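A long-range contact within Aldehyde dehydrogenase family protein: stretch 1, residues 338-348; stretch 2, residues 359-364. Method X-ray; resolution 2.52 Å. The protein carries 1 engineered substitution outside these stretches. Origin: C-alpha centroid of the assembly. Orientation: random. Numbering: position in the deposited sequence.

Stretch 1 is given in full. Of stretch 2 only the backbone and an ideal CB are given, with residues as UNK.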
# COMPACT_ATOMS: atom_id res chain seq x y z
N GLN A 338 -5.84 -25.94 14.47
CA GLN A 338 -5.79 -26.21 13.03
C GLN A 338 -6.29 -27.61 12.70
O GLN A 338 -7.00 -27.81 11.70
CB GLN A 338 -4.38 -26.02 12.48
CG GLN A 338 -4.34 -26.05 10.97
CD GLN A 338 -5.20 -24.97 10.37
OE1 GLN A 338 -5.28 -23.87 10.92
NE2 GLN A 338 -5.87 -25.27 9.27
N PHE A 339 -5.90 -28.61 13.50
CA PHE A 339 -6.36 -29.98 13.30
C PHE A 339 -7.87 -30.03 13.16
O PHE A 339 -8.40 -30.67 12.25
CB PHE A 339 -5.91 -30.88 14.45
CG PHE A 339 -6.46 -32.28 14.39
CD1 PHE A 339 -6.02 -33.17 13.41
CD2 PHE A 339 -7.41 -32.72 15.31
CE1 PHE A 339 -6.52 -34.47 13.35
CE2 PHE A 339 -7.92 -34.04 15.26
CZ PHE A 339 -7.47 -34.91 14.26
N HIS A 340 -8.58 -29.38 14.09
CA HIS A 340 -10.03 -29.45 14.12
C HIS A 340 -10.65 -28.68 12.97
O HIS A 340 -11.73 -29.04 12.48
CB HIS A 340 -10.57 -28.89 15.43
CG HIS A 340 -10.23 -29.71 16.62
ND1 HIS A 340 -10.62 -31.02 16.75
CD2 HIS A 340 -9.56 -29.40 17.75
CE1 HIS A 340 -10.19 -31.49 17.91
NE2 HIS A 340 -9.55 -30.52 18.54
N ARG A 341 -10.01 -27.60 12.55
CA ARG A 341 -10.50 -26.84 11.42
C ARG A 341 -10.46 -27.69 10.15
O ARG A 341 -11.47 -27.86 9.47
CB ARG A 341 -9.70 -25.54 11.28
CG ARG A 341 -10.54 -24.29 11.48
CD ARG A 341 -9.86 -23.22 12.34
NE ARG A 341 -8.46 -23.02 12.02
CZ ARG A 341 -7.60 -22.42 12.84
NH1 ARG A 341 -8.02 -21.97 14.01
NH2 ARG A 341 -6.32 -22.28 12.49
N VAL A 342 -9.29 -28.28 9.85
CA VAL A 342 -9.14 -29.14 8.67
C VAL A 342 -10.17 -30.27 8.70
O VAL A 342 -10.85 -30.55 7.70
CB VAL A 342 -7.71 -29.68 8.60
CG1 VAL A 342 -7.58 -30.66 7.47
CG2 VAL A 342 -6.74 -28.54 8.41
N GLN A 343 -10.28 -30.94 9.85
CA GLN A 343 -11.25 -32.01 10.02
C GLN A 343 -12.66 -31.55 9.67
O GLN A 343 -13.44 -32.30 9.06
CB GLN A 343 -11.19 -32.51 11.46
CG GLN A 343 -11.04 -34.01 11.59
CD GLN A 343 -9.81 -34.56 10.91
OE1 GLN A 343 -9.82 -35.70 10.47
NE2 GLN A 343 -8.76 -33.77 10.82
N ALA A 344 -13.01 -30.31 10.02
CA ALA A 344 -14.33 -29.80 9.68
C ALA A 344 -14.47 -29.60 8.18
O ALA A 344 -15.54 -29.86 7.61
CB ALA A 344 -14.60 -28.50 10.42
N MET A 345 -13.40 -29.15 7.53
CA MET A 345 -13.44 -28.94 6.08
C MET A 345 -13.59 -30.27 5.34
O MET A 345 -14.30 -30.33 4.32
CB MET A 345 -12.18 -28.21 5.62
CG MET A 345 -12.15 -26.73 6.01
SD MET A 345 -13.76 -25.95 5.83
CE MET A 345 -13.92 -25.69 4.07
N ILE A 346 -12.91 -31.32 5.81
CA ILE A 346 -13.07 -32.63 5.19
C ILE A 346 -14.51 -33.10 5.31
O ILE A 346 -15.13 -33.52 4.32
CB ILE A 346 -12.10 -33.65 5.83
CG1 ILE A 346 -10.66 -33.22 5.65
CG2 ILE A 346 -12.28 -34.99 5.22
CD1 ILE A 346 -9.70 -34.10 6.43
N ASN A 347 -15.07 -33.04 6.52
CA ASN A 347 -16.45 -33.44 6.70
C ASN A 347 -17.40 -32.59 5.86
O ASN A 347 -18.42 -33.09 5.36
CB ASN A 347 -16.81 -33.39 8.19
CG ASN A 347 -16.11 -34.49 9.00
OD1 ASN A 347 -16.13 -35.67 8.63
ND2 ASN A 347 -15.50 -34.10 10.10
N ALA A 348 -17.10 -31.30 5.69
CA ALA A 348 -17.96 -30.46 4.85
C ALA A 348 -17.95 -30.95 3.41
O ALA A 348 -18.99 -30.98 2.75
CB ALA A 348 -17.51 -29.00 4.93
N UNK A 359 -8.09 -40.68 1.45
CA UNK A 359 -8.10 -39.90 2.68
C UNK A 359 -9.45 -40.00 3.35
O UNK A 359 -10.19 -40.95 3.16
CB UNK A 359 -7.75 -38.44 2.40
N UNK A 360 -9.79 -38.97 4.13
CA UNK A 360 -11.02 -38.97 4.89
C UNK A 360 -10.79 -38.36 6.26
O UNK A 360 -9.69 -37.88 6.56
CB UNK A 360 -11.58 -40.39 5.02
N UNK A 361 -11.80 -38.36 7.12
CA UNK A 361 -11.63 -37.81 8.47
C UNK A 361 -10.99 -38.82 9.42
O UNK A 361 -10.84 -40.01 9.13
CB UNK A 361 -12.98 -37.36 9.03
N UNK A 362 -10.62 -38.32 10.58
CA UNK A 362 -10.03 -39.17 11.60
C UNK A 362 -8.52 -39.04 11.68
O UNK A 362 -7.84 -38.76 10.68
CB UNK A 362 -10.40 -40.63 11.34
N UNK A 363 -7.99 -39.24 12.88
CA UNK A 363 -6.55 -39.36 13.02
C UNK A 363 -6.02 -40.50 12.15
O UNK A 363 -6.69 -41.51 11.93
CB UNK A 363 -6.17 -39.58 14.49
N UNK A 364 -4.79 -40.32 11.66
CA UNK A 364 -4.11 -41.37 10.91
C UNK A 364 -3.90 -42.59 11.79
O UNK A 364 -3.37 -42.49 12.90
CB UNK A 364 -2.77 -40.87 10.37

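Stretch 1 is a helix that runs on at both ends. Phe 339, Gln 343, Ile 346 and Asn 347 touch stretch 2, which has no regular helix or strand. The nearest CA atoms are those of position 361 and Gln 343, 6.0 Å apart.

Position 359 has phi 75 and psi -154. Its ideal CB points toward the helix, but nothing of stretch 1 lies within 5.5 Å. The positive phi favours glycine, and the residue is Gly 359.

Position 360 has phi 140 and psi -175. The CB direction is away from the helix, and a CB would be jammed against the carbonyl O of position 359. This backbone calls for glycine whatever stretch 1 offers. Gly 360 meets the helix through its backbone: its O lies 3.8 Å from Ile 346 CD1.

Position 361 has phi -83 and psi 170, which many residues can adopt, proline included. CA-to-CB points sideways. The ideal CB is 3.6 Å from Asn 347 OD1, 3.9 Å from Gln 343 OE1 and 4.5 Å from Ile 346 CG2. A small or medium side chain would suit, either apolar for Ile 346 or polar for the two amides. The residue is Pro 361. Its ring carbon CD lies 4.2 Å from Ile 346 CG2, an apolar contact, and its CB is 3.6 Å from Asn 347 OD1.

Position 362 has phi 101 and psi 150. Its CB would point away from the helix and be jammed against the carbonyl O of position 361, so glycine is again expected. The backbone N faces an acceptor, Gln 343 OE1. Gly 362 N donates a hydrogen bond to Gln 343 OE1 at 2.7 Å. Water 1 lies 2.7 Å from Gln 343 OE1 and 2.7 Å from Gly 362 O and can donate to either; it has more acceptors in reach than protons, so not all can be served at once. On the helix side, Gln 343 NE2 makes a weak hydrogen bond to Phe 339 O at 3.4 Å.

Position 363 has phi -57 and psi 147, ordinary for most residues. CA-to-CB points sideways, with the ideal CB 4.9 Å from Phe 339 CZ. A long side chain could reach back along the ring; an apolar or a cationic one would suit. The residue is Arg 363. Its NH2 lies 3.7 Å from Phe 339 CE2, an oblique approach, while NH1 is hydrogen-bonded elsewhere in the structure.

Position 364 is out of reach of the helix, which leaves the choice open. The residue is Val 364.

Stretch 2, residues 359-364: GGPGRV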
# COMPACT_ATOMS: atom_id res chain seq x y z
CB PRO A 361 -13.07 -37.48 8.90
CG PRO A 361 -13.90 -38.44 8.19
CD PRO A 361 -13.21 -38.71 6.86
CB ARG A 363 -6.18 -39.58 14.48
CG ARG A 363 -5.92 -38.27 15.19
CD ARG A 363 -6.07 -38.34 16.69
NE ARG A 363 -6.63 -37.09 17.21
CZ ARG A 363 -6.03 -36.30 18.09
NH1 ARG A 363 -4.84 -36.61 18.57
NH2 ARG A 363 -6.63 -35.19 18.49
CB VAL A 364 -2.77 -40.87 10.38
CG1 VAL A 364 -2.00 -42.00 9.69
CG2 VAL A 364 -2.97 -39.66 9.49
O HOH W 1 -8.08 -36.87 8.74
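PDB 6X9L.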